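Local coordinates for protein putative uronate isomerase (Thermotoga maritima, PDB 4NAR) that probably acts as a lactate racemase-like enzyme, interconverting the enantiomers of lactate or a related hydroxy acid, at residues 217-223 with 235-241; 289-293 with 352-356; 26-32 with 56-62; 130-135 with 170-175. One frame throughout, in Å; residues are numbered along the deposited sequence.

Contact 1. Residues 217-223 with 235-241; sequences RSFTLNM and ALYIDEG
An antiparallel beta hairpin of the mixed seven-stranded sheet pairs 217-223 with 235-240, the two segments running at 164° with axes 4.5 Å apart. Its open end is closed by a salt bridge between Arg217 and Glu240. The arginine bends at chi3 (66°) and presents its side edge, so that NE meets Glu240 OE2 at 2.7 Å while NH2 meets Glu240 OE1 at 2.6 Å. Both carboxylate oxygens are approached on their syn sides and lie almost in the guanidinium plane, but the two planes are 27° apart, which leaves the donors out of the carboxylate's plane. Phe219 CZ sits 3.4 Å above one face of the Arg217 guanidinium, displaced toward the edge of that group. A water accepts from Ser218 N and donates to Glu240 OE2, adding another partner to that oxygen. Backbone pairing is regular: Thr220 and Asp239, then Asn222 and Tyr237, form hydrogen-bonded pairs, and Gly241 N reaches Ser218 O at 2.7 Å. On the face of Phe219 and Leu221, Leu236 CD2 lies 3.9 Å from both Leu221 CB and Met223 CG. On the other face Thr220 CG2 meets Asp239 CB at 3.6 Å. Helix 12-24 packs against the first face through Leu19 and Leu22, helix 241-259 against the second through Phe245 and Ala248, and strand 144-150 pairs with the far edge of 217-223.

Contact 2. Residues 289-293 with 352-356; sequences SYKLQ and HVINV
Ser289 and Gln293 supply the direct hydrogen bonds, reaching two successive carbonyls in the C-terminal part of helix 347-357. Ser289 OG donates to Val356 O at 2.8 Å, from 17° off the carbonyl plane. Gln293 NE2 meets Asn355 O at 2.7 Å; the N-H points at it with an angle of 167°, the oxygen lies near the amide plane, and the approach follows the C=O axis. The same nitrogen also donates to Ser289 OG at 2.8 Å, a more bent bond, so the serine hydroxyl both gives and receives. A type I turn from Tyr290 to Gln293 brings the two polar side chains back together.

Water-mediated contacts lie to either end: one water lies within bonding distance of Gln293 OE1 and Ile354 O and cannot serve every acceptor around it at once, and another binds Tyr290 OH, with a weak link to His352 ND1. The imidazole is held from its other nitrogen, NE2, by Tyr329.

Contacts of the Tyr290 ring are made by its edge, which is turned to the helix. CE1 lies 3.4 Å from Asn355 CB, and Asn355 O and Val356 N lie near the ring plane; the apolar contact is that of CE1 with Val356 CG2 at 3.9 Å.

Two side-chain donors thus engage buried carbonyls, and the double use of Gln293 NE2 fixes its amide's rotation, with NE2 toward Ser289 and OE1 toward the water.

Contact 3. Residues 26-32 with 56-62; sequences LGKVKKV and LLERGLK
Leu56, in the last turn of helix 45-58, opens the contact by pointing its two methyls at the valines of 26-32: CD1 approaches Val29 CG1 at 4.4 Å and CD2 approaches Val32 CG1 at 4.3 Å. Arg59 then swings its guanidinium toward the Leu26-Gly27 turn, its chain bent at chi3 (41°). NH2 makes a weak bond to Gly27 O, but the position of that nitrogen is doubtful because it is modelled too close to a neighbour. Gly60, with positive phi (88°), is the C-prime residue of a Schellman motif: its N bonds to Leu57 O, and Leu61 N returns to Leu56 O at 3.0 Å. Beyond this cap Leu61 turns inward, placing CD1 3.9 Å from Val32 CB and 3.4 Å from Lys30 O. Lys62 N donates weakly to that same Lys30 O at 2.7 Å, while Lys62 CG rests 3.6 Å from Lys30 CB and the amine ends lead away.

The chemistry divides by depth: leucine and valine methyls fill the inner side of this beta-alpha-beta unit beside Phe146, whereas across the exposed outer side the bonds are weak (Lys62) or doubtful (Arg59), and the regular ones belong to the helix cap.

Contact 4. Residues 130-135 with 170-175; sequences IPIKVN and IASTEV
Lys133 and Glu174 form the salt bridge of this contact, NZ donating to OE2 at 2.6 Å. The ammonium group meets the syn side of that oxygen, 17° from the carboxylate plane. Glu174 curls back to meet it through a bend at chi2 (91°), while the lysine stays extended as far as CE. Two further bonds join backbone to the segment ahead of helix 173-186: Asn135 N donates to Ile170 O at 2.9 Å, nearly in line with its C=O, and Ser172 OG donates to Lys133 O at 2.9 Å. The serine hydroxyl, set between backbone N and carbonyl carbon (chi1 48°), occupies the N-cap position but is spent on the strand instead of capping the helix. One water ties three groups together, donating to Pro131 O and Glu174 OE1 and accepting from Val175 N, so both carboxylate oxygens are engaged.

Outward from the polar centre, Pro131 CG lies 3.9 Å from Glu174 CG, the ring crossing the glutamate chain at about a right angle. Ile130 CG2 packs 3.8 Å from Val175 CA, and at the other end Val134 CG1 is 4.0 Å from Ala171 CB. His99 bonds to both Ala171 O and Asn135 ND2. Strand 130-135 pairs antiparallel with 107-113, while helix 198-213 packs on Ile132 and Val134, and helix 173-186 continues from the second segment.

Contacts 1, 2 and 4 are buried, whereas contact 3 is partly exposed and lies about 31 Å from the chain's centre. Contacts 1 and 3 serve the same mixed sheet and touch where Leu26 CD1 packs on Phe219 CZ at 3.7 Å; contact 2 stands on the opposite side of the centre from both. Contact 4 joins a separate two-stranded sheet to the start of helix 173-186, whose later residues Trp181 and Val184 pack on Ile354 of contact 2. Regular strand pairing dominates contact 1, side-chain donors to helix carbonyls contact 2, and methyl packing contact 3. Salt bridges occur in contacts 1 and 4, two-pronged from arginine in one and single from lysine in the other.

Contact 1. Residues 217-223 with 235-241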
loop_
_atom_site.group_PDB
_atom_site.type_symbol
_atom_site.label_atom_id
_atom_site.label_comp_id
_atom_site.label_asym_id
_atom_site.label_seq_id
_atom_site.Cartn_x
_atom_site.Cartn_y
_atom_site.Cartn_z
ATOM N N ARG A 217 4.019 20.092 15.052
ATOM C CA ARG A 217 3.290 19.024 15.745
ATOM C C ARG A 217 2.736 18.047 14.702
ATOM O O ARG A 217 2.176 18.477 13.687
ATOM C CB ARG A 217 2.128 19.590 16.567
ATOM C CG ARG A 217 2.530 20.516 17.719
ATOM C CD ARG A 217 1.289 20.947 18.508
ATOM N NE ARG A 217 0.649 19.817 19.189
ATOM C CZ ARG A 217 -0.492 19.894 19.873
ATOM N NH1 ARG A 217 -1.143 21.055 19.962
ATOM N NH2 ARG A 217 -0.984 18.804 20.461
ATOM N N SER A 218 2.880 16.746 14.952
ATOM C CA SER A 218 2.496 15.722 13.970
ATOM C C SER A 218 1.321 14.854 14.403
ATOM O O SER A 218 1.369 14.220 15.457
ATOM C CB SER A 218 3.675 14.790 13.700
ATOM O OG SER A 218 4.645 15.453 12.921
ATOM N N PHE A 219 0.293 14.757 13.571
ATOM C CA PHE A 219 -0.848 13.945 13.952
ATOM C C PHE A 219 -1.066 12.777 13.036
ATOM O O PHE A 219 -0.839 12.858 11.831
ATOM C CB PHE A 219 -2.105 14.806 14.057
ATOM C CG PHE A 219 -1.950 15.938 15.030
ATOM C CD1 PHE A 219 -2.125 15.722 16.396
ATOM C CD2 PHE A 219 -1.542 17.198 14.594
ATOM C CE1 PHE A 219 -1.939 16.761 17.318
ATOM C CE2 PHE A 219 -1.352 18.251 15.512
ATOM C CZ PHE A 219 -1.548 18.028 16.876
ATOM N N THR A 220 -1.470 11.667 13.629
ATOM C CA THR A 220 -1.930 10.542 12.850
ATOM C C THR A 220 -3.442 10.455 12.972
ATOM O O THR A 220 -4.010 10.554 14.070
ATOM C CB THR A 220 -1.276 9.204 13.272
ATOM O OG1 THR A 220 -1.874 8.140 12.521
ATOM C CG2 THR A 220 -1.450 8.923 14.786
ATOM N N LEU A 221 -4.092 10.326 11.827
ATOM C CA LEU A 221 -5.528 10.138 11.771
ATOM C C LEU A 221 -5.704 8.813 11.025
ATOM O O LEU A 221 -5.743 8.775 9.789
ATOM C CB LEU A 221 -6.192 11.330 11.061
ATOM C CG LEU A 221 -5.915 12.691 11.729
ATOM C CD1 LEU A 221 -4.629 13.338 11.234
ATOM C CD2 LEU A 221 -7.081 13.662 11.566
ATOM N N ASN A 222 -5.741 7.727 11.799
ATOM C CA ASN A 222 -5.654 6.366 11.282
ATOM C C ASN A 222 -7.066 5.782 11.083
ATOM O O ASN A 222 -7.781 5.474 12.048
ATOM C CB ASN A 222 -4.824 5.512 12.252
ATOM C CG ASN A 222 -4.326 4.204 11.628
ATOM O OD1 ASN A 222 -4.925 3.675 10.677
ATOM N ND2 ASN A 222 -3.213 3.679 12.159
HETATM N N MSE A 223 -7.463 5.653 9.823
HETATM C CA MSE A 223 -8.798 5.193 9.470
HETATM C C MSE A 223 -8.892 3.673 9.418
HETATM O O MSE A 223 -7.932 2.985 9.046
HETATM C CB MSE A 223 -9.172 5.723 8.089
HETATM C CG MSE A 223 -9.349 7.236 7.994
HETATM SE SE MSE A 223 -9.604 7.750 6.125
HETATM C CE MSE A 223 -7.953 7.082 5.348
ATOM N N ALA A 235 -13.796 3.371 12.097
ATOM C CA ALA A 235 -12.986 3.978 13.156
ATOM C C ALA A 235 -12.013 5.009 12.614
ATOM O O ALA A 235 -11.498 4.871 11.502
ATOM C CB ALA A 235 -12.215 2.916 13.939
ATOM N N LEU A 236 -11.760 6.029 13.428
ATOM C CA LEU A 236 -10.753 7.038 13.144
ATOM C C LEU A 236 -9.931 7.204 14.422
ATOM O O LEU A 236 -10.407 7.790 15.404
ATOM C CB LEU A 236 -11.423 8.368 12.767
ATOM C CG LEU A 236 -10.755 9.267 11.712
ATOM C CD1 LEU A 236 -10.940 10.758 12.048
ATOM C CD2 LEU A 236 -9.274 8.939 11.492
ATOM N N TYR A 237 -8.717 6.661 14.435
ATOM C CA TYR A 237 -7.877 6.752 15.622
ATOM C C TYR A 237 -6.921 7.936 15.486
ATOM O O TYR A 237 -5.982 7.908 14.672
ATOM C CB TYR A 237 -7.127 5.440 15.850
ATOM C CG TYR A 237 -8.052 4.275 16.102
ATOM C CD1 TYR A 237 -9.161 4.412 16.933
ATOM C CD2 TYR A 237 -7.835 3.038 15.502
ATOM C CE1 TYR A 237 -10.027 3.345 17.171
ATOM C CE2 TYR A 237 -8.694 1.968 15.725
ATOM C CZ TYR A 237 -9.791 2.126 16.568
ATOM O OH TYR A 237 -10.655 1.070 16.809
ATOM N N ILE A 238 -7.167 8.981 16.273
ATOM C CA ILE A 238 -6.390 10.210 16.185
ATOM C C ILE A 238 -5.352 10.252 17.301
ATOM O O ILE A 238 -5.689 10.055 18.465
ATOM C CB ILE A 238 -7.307 11.446 16.292
ATOM C CG1 ILE A 238 -8.452 11.346 15.271
ATOM C CG2 ILE A 238 -6.494 12.736 16.130
ATOM C CD1 ILE A 238 -9.305 12.613 15.129
ATOM N N ASP A 239 -4.094 10.512 16.958
ATOM C CA ASP A 239 -3.048 10.520 17.962
ATOM C C ASP A 239 -1.891 11.406 17.519
ATOM O O ASP A 239 -1.915 11.967 16.416
ATOM C CB ASP A 239 -2.589 9.093 18.239
ATOM C CG ASP A 239 -1.956 8.939 19.614
ATOM O OD1 ASP A 239 -1.463 9.962 20.171
ATOM O OD2 ASP A 239 -1.934 7.793 20.126
ATOM N N GLU A 240 -0.879 11.550 18.367
ATOM C CA GLU A 240 0.141 12.571 18.110
ATOM C C GLU A 240 1.581 12.051 18.226
ATOM O O GLU A 240 1.909 11.255 19.115
ATOM C CB GLU A 240 -0.078 13.803 19.020
ATOM C CG GLU A 240 1.003 14.889 18.856
ATOM C CD GLU A 240 0.679 16.233 19.531
ATOM O OE1 GLU A 240 -0.252 16.308 20.373
ATOM O OE2 GLU A 240 1.383 17.229 19.214
ATOM N N GLY A 241 2.440 12.504 17.316
ATOM C CA GLY A 241 3.858 12.191 17.378
ATOM C C GLY A 241 4.151 10.741 17.019
ATOM O O GLY A 241 3.230 9.930 16.804
HETATM O O HOH W 1 3.699 16.201 17.566
#

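Contact 2. Residues 289-293 with 352-356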
loop_
_atom_site.group_PDB
_atom_site.type_symbol
_atom_site.label_atom_id
_atom_site.label_comp_id
_atom_site.label_asym_id
_atom_site.label_seq_id
_atom_site.Cartn_x
_atom_site.Cartn_y
_atom_site.Cartn_z
ATOM N N SER A 289 -3.821 -11.434 -6.232
ATOM C CA SER A 289 -3.063 -12.634 -5.884
ATOM C C SER A 289 -2.670 -12.677 -4.388
ATOM O O SER A 289 -2.892 -13.701 -3.710
ATOM C CB SER A 289 -1.833 -12.774 -6.776
ATOM O OG SER A 289 -0.944 -13.767 -6.282
ATOM N N TYR A 290 -2.112 -11.575 -3.869
ATOM C CA TYR A 290 -1.606 -11.566 -2.485
ATOM C C TYR A 290 -2.667 -11.979 -1.464
ATOM O O TYR A 290 -2.359 -12.686 -0.495
ATOM C CB TYR A 290 -1.077 -10.193 -2.057
ATOM C CG TYR A 290 -0.276 -9.444 -3.091
ATOM C CD1 TYR A 290 0.624 -10.099 -3.931
ATOM C CD2 TYR A 290 -0.417 -8.068 -3.229
ATOM C CE1 TYR A 290 1.354 -9.401 -4.869
ATOM C CE2 TYR A 290 0.313 -7.357 -4.173
ATOM C CZ TYR A 290 1.195 -8.028 -4.992
ATOM O OH TYR A 290 1.913 -7.323 -5.936
ATOM N N LYS A 291 -3.906 -11.523 -1.661
ATOM C CA LYS A 291 -4.955 -11.765 -0.660
ATOM C C LYS A 291 -5.408 -13.219 -0.607
ATOM O O LYS A 291 -6.160 -13.604 0.294
ATOM C CB LYS A 291 -6.168 -10.852 -0.872
ATOM C CG LYS A 291 -5.860 -9.367 -0.715
ATOM C CD LYS A 291 -5.211 -9.080 0.626
ATOM C CE LYS A 291 -5.716 -7.765 1.213
ATOM N NZ LYS A 291 -5.304 -6.523 0.475
ATOM N N LEU A 292 -4.925 -14.028 -1.549
ATOM C CA LEU A 292 -5.312 -15.430 -1.613
ATOM C C LEU A 292 -4.159 -16.395 -1.298
ATOM O O LEU A 292 -4.257 -17.592 -1.578
ATOM C CB LEU A 292 -5.913 -15.732 -2.991
ATOM C CG LEU A 292 -7.194 -14.930 -3.316
ATOM C CD1 LEU A 292 -7.646 -15.101 -4.774
ATOM C CD2 LEU A 292 -8.337 -15.279 -2.331
ATOM N N GLN A 293 -3.080 -15.891 -0.701
ATOM C CA GLN A 293 -1.860 -16.705 -0.543
ATOM C C GLN A 293 -1.578 -17.305 0.838
ATOM O O GLN A 293 -0.545 -17.958 1.020
ATOM C CB GLN A 293 -0.626 -15.928 -1.011
ATOM C CG GLN A 293 -0.548 -15.748 -2.518
ATOM C CD GLN A 293 0.750 -15.082 -2.952
ATOM O OE1 GLN A 293 1.829 -15.332 -2.375
ATOM N NE2 GLN A 293 0.651 -14.212 -3.965
ATOM N N HIS A 352 8.132 -7.593 -5.996
ATOM C CA HIS A 352 6.790 -7.532 -6.586
ATOM C C HIS A 352 6.446 -8.803 -7.372
ATOM O O HIS A 352 5.389 -9.423 -7.190
ATOM C CB HIS A 352 6.702 -6.337 -7.529
ATOM C CG HIS A 352 5.601 -6.448 -8.547
ATOM N ND1 HIS A 352 4.272 -6.294 -8.230
ATOM C CD2 HIS A 352 5.652 -6.676 -9.885
ATOM C CE1 HIS A 352 3.538 -6.428 -9.331
ATOM N NE2 HIS A 352 4.350 -6.665 -10.339
ATOM N N VAL A 353 7.366 -9.161 -8.257
ATOM C CA VAL A 353 7.254 -10.335 -9.108
ATOM C C VAL A 353 7.045 -11.641 -8.292
ATOM O O VAL A 353 6.147 -12.423 -8.578
ATOM C CB VAL A 353 8.485 -10.358 -10.065
ATOM C CG1 VAL A 353 9.086 -11.736 -10.184
ATOM C CG2 VAL A 353 8.116 -9.726 -11.414
ATOM N N ILE A 354 7.847 -11.858 -7.258
ATOM C CA ILE A 354 7.656 -13.009 -6.384
ATOM C C ILE A 354 6.300 -12.921 -5.692
ATOM O O ILE A 354 5.564 -13.914 -5.607
ATOM C CB ILE A 354 8.728 -13.061 -5.289
ATOM C CG1 ILE A 354 10.134 -13.121 -5.906
ATOM C CG2 ILE A 354 8.473 -14.253 -4.343
ATOM C CD1 ILE A 354 11.280 -12.897 -4.894
ATOM N N ASN A 355 5.988 -11.731 -5.186
ATOM C CA ASN A 355 4.720 -11.488 -4.518
ATOM C C ASN A 355 3.509 -11.911 -5.364
ATOM O O ASN A 355 2.601 -12.613 -4.883
ATOM C CB ASN A 355 4.628 -10.016 -4.118
ATOM C CG ASN A 355 5.404 -9.709 -2.837
ATOM O OD1 ASN A 355 5.616 -10.603 -1.993
ATOM N ND2 ASN A 355 5.814 -8.442 -2.674
ATOM N N VAL A 356 3.506 -11.490 -6.626
ATOM C CA VAL A 356 2.444 -11.872 -7.542
ATOM C C VAL A 356 2.449 -13.379 -7.863
ATOM O O VAL A 356 1.401 -14.046 -7.757
ATOM C CB VAL A 356 2.504 -11.083 -8.859
ATOM C CG1 VAL A 356 1.473 -11.643 -9.858
ATOM C CG2 VAL A 356 2.280 -9.583 -8.612
HETATM O O HOH W 2 2.996 -4.731 -5.505
HETATM O O HOH W 3 4.622 -14.599 -3.020
#

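Contact 3. Residues 26-32 with 56-62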
loop_
_atom_site.group_PDB
_atom_site.type_symbol
_atom_site.label_atom_id
_atom_site.label_comp_id
_atom_site.label_asym_id
_atom_site.label_seq_id
_atom_site.Cartn_x
_atom_site.Cartn_y
_atom_site.Cartn_z
ATOM N N LEU A 26 -5.164 22.718 18.976
ATOM C CA LEU A 26 -4.079 23.371 18.243
ATOM C C LEU A 26 -3.998 24.832 18.649
ATOM O O LEU A 26 -5.022 25.507 18.742
ATOM C CB LEU A 26 -4.281 23.284 16.733
ATOM C CG LEU A 26 -3.584 22.137 16.002
ATOM C CD1 LEU A 26 -2.347 21.651 16.762
ATOM C CD2 LEU A 26 -4.560 20.996 15.746
ATOM N N GLY A 27 -2.782 25.321 18.878
ATOM C CA GLY A 27 -2.586 26.668 19.389
ATOM C C GLY A 27 -2.403 27.720 18.310
ATOM O O GLY A 27 -3.107 28.739 18.280
ATOM N N LYS A 28 -1.438 27.475 17.430
ATOM C CA LYS A 28 -1.165 28.360 16.305
ATOM C C LYS A 28 -1.391 27.622 14.988
ATOM O O LYS A 28 -0.831 26.539 14.775
ATOM C CB LYS A 28 0.285 28.858 16.356
ATOM C CG LYS A 28 0.739 29.592 15.083
ATOM C CD LYS A 28 2.253 29.771 15.046
ATOM C CE LYS A 28 2.669 30.708 13.918
ATOM N NZ LYS A 28 4.154 30.870 13.818
ATOM N N VAL A 29 -2.207 28.188 14.103
ATOM C CA VAL A 29 -2.284 27.642 12.753
ATOM C C VAL A 29 -2.371 28.712 11.686
ATOM O O VAL A 29 -3.426 29.323 11.487
ATOM C CB VAL A 29 -3.465 26.672 12.575
ATOM C CG1 VAL A 29 -3.031 25.245 12.881
ATOM C CG2 VAL A 29 -4.641 27.092 13.452
ATOM N N LYS A 30 -1.257 28.950 11.010
ATOM C CA LYS A 30 -1.305 29.696 9.763
ATOM C C LYS A 30 -0.955 28.754 8.613
ATOM O O LYS A 30 -1.670 28.719 7.620
ATOM C CB LYS A 30 -0.422 30.958 9.788
ATOM C CG LYS A 30 0.716 30.911 10.785
ATOM C CD LYS A 30 1.358 32.287 10.999
ATOM C CE LYS A 30 2.251 32.696 9.831
ATOM N NZ LYS A 30 3.567 33.251 10.290
ATOM N N LYS A 31 0.110 27.968 8.782
ATOM C CA LYS A 31 0.586 27.014 7.771
ATOM C C LYS A 31 0.422 25.559 8.247
ATOM O O LYS A 31 0.971 25.165 9.287
ATOM C CB LYS A 31 2.066 27.277 7.464
ATOM C CG LYS A 31 2.368 28.040 6.184
ATOM C CD LYS A 31 3.338 27.214 5.335
ATOM C CE LYS A 31 4.387 28.058 4.620
ATOM N NZ LYS A 31 5.337 27.162 3.872
ATOM N N VAL A 32 -0.307 24.764 7.467
ATOM C CA VAL A 32 -0.603 23.377 7.799
ATOM C C VAL A 32 -0.288 22.455 6.606
ATOM O O VAL A 32 -0.401 22.868 5.452
ATOM C CB VAL A 32 -2.095 23.258 8.196
ATOM C CG1 VAL A 32 -2.772 22.054 7.561
ATOM C CG2 VAL A 32 -2.256 23.265 9.708
ATOM N N LEU A 56 -10.183 24.425 10.452
ATOM C CA LEU A 56 -8.937 25.175 10.404
ATOM C C LEU A 56 -9.159 26.597 9.894
ATOM O O LEU A 56 -8.524 27.534 10.383
ATOM C CB LEU A 56 -7.898 24.464 9.535
ATOM C CG LEU A 56 -6.746 23.744 10.233
ATOM C CD1 LEU A 56 -6.987 23.608 11.734
ATOM C CD2 LEU A 56 -6.536 22.389 9.587
ATOM N N LEU A 57 -10.044 26.758 8.912
ATOM C CA LEU A 57 -10.381 28.092 8.428
ATOM C C LEU A 57 -10.925 28.968 9.560
ATOM O O LEU A 57 -10.485 30.109 9.732
ATOM C CB LEU A 57 -11.405 28.023 7.302
ATOM C CG LEU A 57 -10.855 27.941 5.883
ATOM C CD1 LEU A 57 -11.996 28.077 4.883
ATOM C CD2 LEU A 57 -9.783 29.008 5.642
ATOM N N GLU A 58 -11.862 28.419 10.336
ATOM C CA GLU A 58 -12.522 29.144 11.430
ATOM C C GLU A 58 -11.561 29.636 12.513
ATOM O O GLU A 58 -11.873 30.582 13.238
ATOM C CB GLU A 58 -13.632 28.290 12.063
ATOM C CG GLU A 58 -14.935 28.275 11.274
ATOM C CD GLU A 58 -15.799 27.050 11.582
ATOM O OE1 GLU A 58 -15.553 26.379 12.617
ATOM O OE2 GLU A 58 -16.721 26.754 10.780
ATOM N N ARG A 59 -10.404 28.993 12.629
ATOM C CA ARG A 59 -9.399 29.423 13.594
ATOM C C ARG A 59 -8.219 30.164 12.964
ATOM O O ARG A 59 -7.152 30.273 13.573
ATOM C CB ARG A 59 -8.908 28.239 14.427
ATOM C CG ARG A 59 -9.753 27.987 15.672
ATOM C CD ARG A 59 -9.214 26.819 16.505
ATOM N NE ARG A 59 -7.752 26.824 16.596
ATOM C CZ ARG A 59 -7.054 27.371 17.591
ATOM N NH1 ARG A 59 -7.682 27.963 18.601
ATOM N NH2 ARG A 59 -5.722 27.325 17.577
ATOM N N GLY A 60 -8.413 30.663 11.743
ATOM C CA GLY A 60 -7.443 31.548 11.111
ATOM C C GLY A 60 -6.325 30.909 10.301
ATOM O O GLY A 60 -5.223 31.458 10.213
ATOM N N LEU A 61 -6.598 29.755 9.702
ATOM C CA LEU A 61 -5.648 29.115 8.795
ATOM C C LEU A 61 -5.271 30.023 7.617
ATOM O O LEU A 61 -6.144 30.553 6.926
ATOM C CB LEU A 61 -6.241 27.817 8.255
ATOM C CG LEU A 61 -5.442 27.093 7.178
ATOM C CD1 LEU A 61 -4.189 26.488 7.794
ATOM C CD2 LEU A 61 -6.308 26.023 6.520
ATOM N N LYS A 62 -3.974 30.196 7.383
ATOM C CA LYS A 62 -3.518 30.963 6.224
ATOM C C LYS A 62 -3.189 30.079 5.010
ATOM O O LYS A 62 -3.496 30.420 3.866
ATOM C CB LYS A 62 -2.309 31.819 6.600
ATOM C CG LYS A 62 -2.607 32.868 7.672
ATOM C CD LYS A 62 -3.650 33.877 7.179
ATOM C CE LYS A 62 -4.679 34.209 8.265
ATOM N NZ LYS A 62 -6.035 34.464 7.665
#

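Contact 4. Residues 130-135 with 170-175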
loop_
_atom_site.group_PDB
_atom_site.type_symbol
_atom_site.label_atom_id
_atom_site.label_comp_id
_atom_site.label_asym_id
_atom_site.label_seq_id
_atom_site.Cartn_x
_atom_site.Cartn_y
_atom_site.Cartn_z
ATOM N N ILE A 130 21.827 2.179 4.913
ATOM C CA ILE A 130 20.755 2.590 4.017
ATOM C C ILE A 130 20.348 4.027 4.333
ATOM O O ILE A 130 19.916 4.326 5.447
ATOM C CB ILE A 130 19.533 1.633 4.118
ATOM C CG1 ILE A 130 19.879 0.261 3.523
ATOM C CG2 ILE A 130 18.316 2.216 3.415
ATOM C CD1 ILE A 130 20.194 0.308 2.033
ATOM N N PRO A 131 20.508 4.936 3.361
ATOM C CA PRO A 131 20.108 6.329 3.613
ATOM C C PRO A 131 18.580 6.467 3.646
ATOM O O PRO A 131 17.875 5.796 2.878
ATOM C CB PRO A 131 20.700 7.091 2.419
ATOM C CG PRO A 131 20.817 6.040 1.314
ATOM C CD PRO A 131 21.108 4.743 2.026
ATOM N N ILE A 132 18.081 7.308 4.550
ATOM C CA ILE A 132 16.651 7.593 4.636
ATOM C C ILE A 132 16.368 8.986 4.086
ATOM O O ILE A 132 16.804 9.990 4.658
ATOM C CB ILE A 132 16.145 7.508 6.098
ATOM C CG1 ILE A 132 16.358 6.094 6.639
ATOM C CG2 ILE A 132 14.675 7.873 6.199
ATOM C CD1 ILE A 132 17.348 6.043 7.772
ATOM N N LYS A 133 15.624 9.038 2.985
ATOM C CA LYS A 133 15.306 10.306 2.336
ATOM C C LYS A 133 13.804 10.440 2.104
ATOM O O LYS A 133 13.176 9.564 1.475
ATOM C CB LYS A 133 16.045 10.418 1.000
ATOM C CG LYS A 133 17.548 10.255 1.111
ATOM C CD LYS A 133 18.186 10.343 -0.258
ATOM C CE LYS A 133 19.613 9.810 -0.238
ATOM N NZ LYS A 133 19.920 9.114 -1.524
ATOM N N VAL A 134 13.228 11.533 2.608
ATOM C CA VAL A 134 11.796 11.751 2.491
ATOM C C VAL A 134 11.502 13.155 1.962
ATOM O O VAL A 134 12.401 14.026 1.967
ATOM C CB VAL A 134 11.096 11.519 3.845
ATOM C CG1 VAL A 134 11.179 10.044 4.213
ATOM C CG2 VAL A 134 11.736 12.384 4.928
ATOM N N ASN A 135 10.264 13.358 1.491
ATOM C CA ASN A 135 9.879 14.624 0.872
ATOM C C ASN A 135 10.283 15.767 1.781
ATOM O O ASN A 135 10.015 15.713 2.999
ATOM C CB ASN A 135 8.369 14.709 0.632
ATOM C CG ASN A 135 8.018 15.779 -0.390
ATOM O OD1 ASN A 135 8.185 16.969 -0.133
ATOM N ND2 ASN A 135 7.565 15.354 -1.571
ATOM N N ILE A 170 5.984 8.774 1.239
ATOM C CA ILE A 170 6.644 9.993 0.800
ATOM C C ILE A 170 8.157 9.852 0.938
ATOM O O ILE A 170 8.878 10.807 1.273
ATOM C CB ILE A 170 6.154 11.200 1.615
ATOM C CG1 ILE A 170 6.399 10.933 3.108
ATOM C CG2 ILE A 170 4.667 11.485 1.318
ATOM C CD1 ILE A 170 5.958 12.029 4.012
ATOM N N ALA A 171 8.627 8.645 0.669
ATOM C CA ALA A 171 10.036 8.324 0.841
ATOM C C ALA A 171 10.707 8.170 -0.532
ATOM O O ALA A 171 10.348 8.857 -1.520
ATOM C CB ALA A 171 10.187 7.054 1.678
ATOM N N SER A 172 11.667 7.255 -0.601
ATOM C CA SER A 172 12.370 7.025 -1.841
ATOM C C SER A 172 12.990 5.639 -1.902
ATOM O O SER A 172 12.816 4.808 -0.997
ATOM C CB SER A 172 13.425 8.115 -2.074
ATOM O OG SER A 172 14.222 8.323 -0.918
ATOM N N THR A 173 13.761 5.443 -2.964
ATOM C CA THR A 173 14.163 4.139 -3.451
ATOM C C THR A 173 14.882 3.226 -2.466
ATOM O O THR A 173 14.506 2.062 -2.317
ATOM C CB THR A 173 15.036 4.316 -4.697
ATOM O OG1 THR A 173 14.223 4.890 -5.723
ATOM C CG2 THR A 173 15.573 2.984 -5.179
ATOM N N GLU A 174 15.919 3.741 -1.814
ATOM C CA GLU A 174 16.805 2.872 -1.048
ATOM C C GLU A 174 16.075 2.194 0.098
ATOM O O GLU A 174 16.094 0.958 0.195
ATOM C CB GLU A 174 18.040 3.610 -0.526
ATOM C CG GLU A 174 18.827 4.352 -1.585
ATOM C CD GLU A 174 18.352 5.799 -1.731
ATOM O OE1 GLU A 174 17.107 6.052 -1.651
ATOM O OE2 GLU A 174 19.229 6.683 -1.917
ATOM N N VAL A 175 15.428 2.986 0.956
ATOM C CA VAL A 175 14.774 2.407 2.118
ATOM C C VAL A 175 13.571 1.535 1.716
ATOM O O VAL A 175 13.287 0.508 2.353
ATOM C CB VAL A 175 14.374 3.501 3.153
ATOM C CG1 VAL A 175 13.362 4.507 2.535
ATOM C CG2 VAL A 175 13.850 2.872 4.450
HETATM O O HOH W 4 15.709 5.915 0.953
#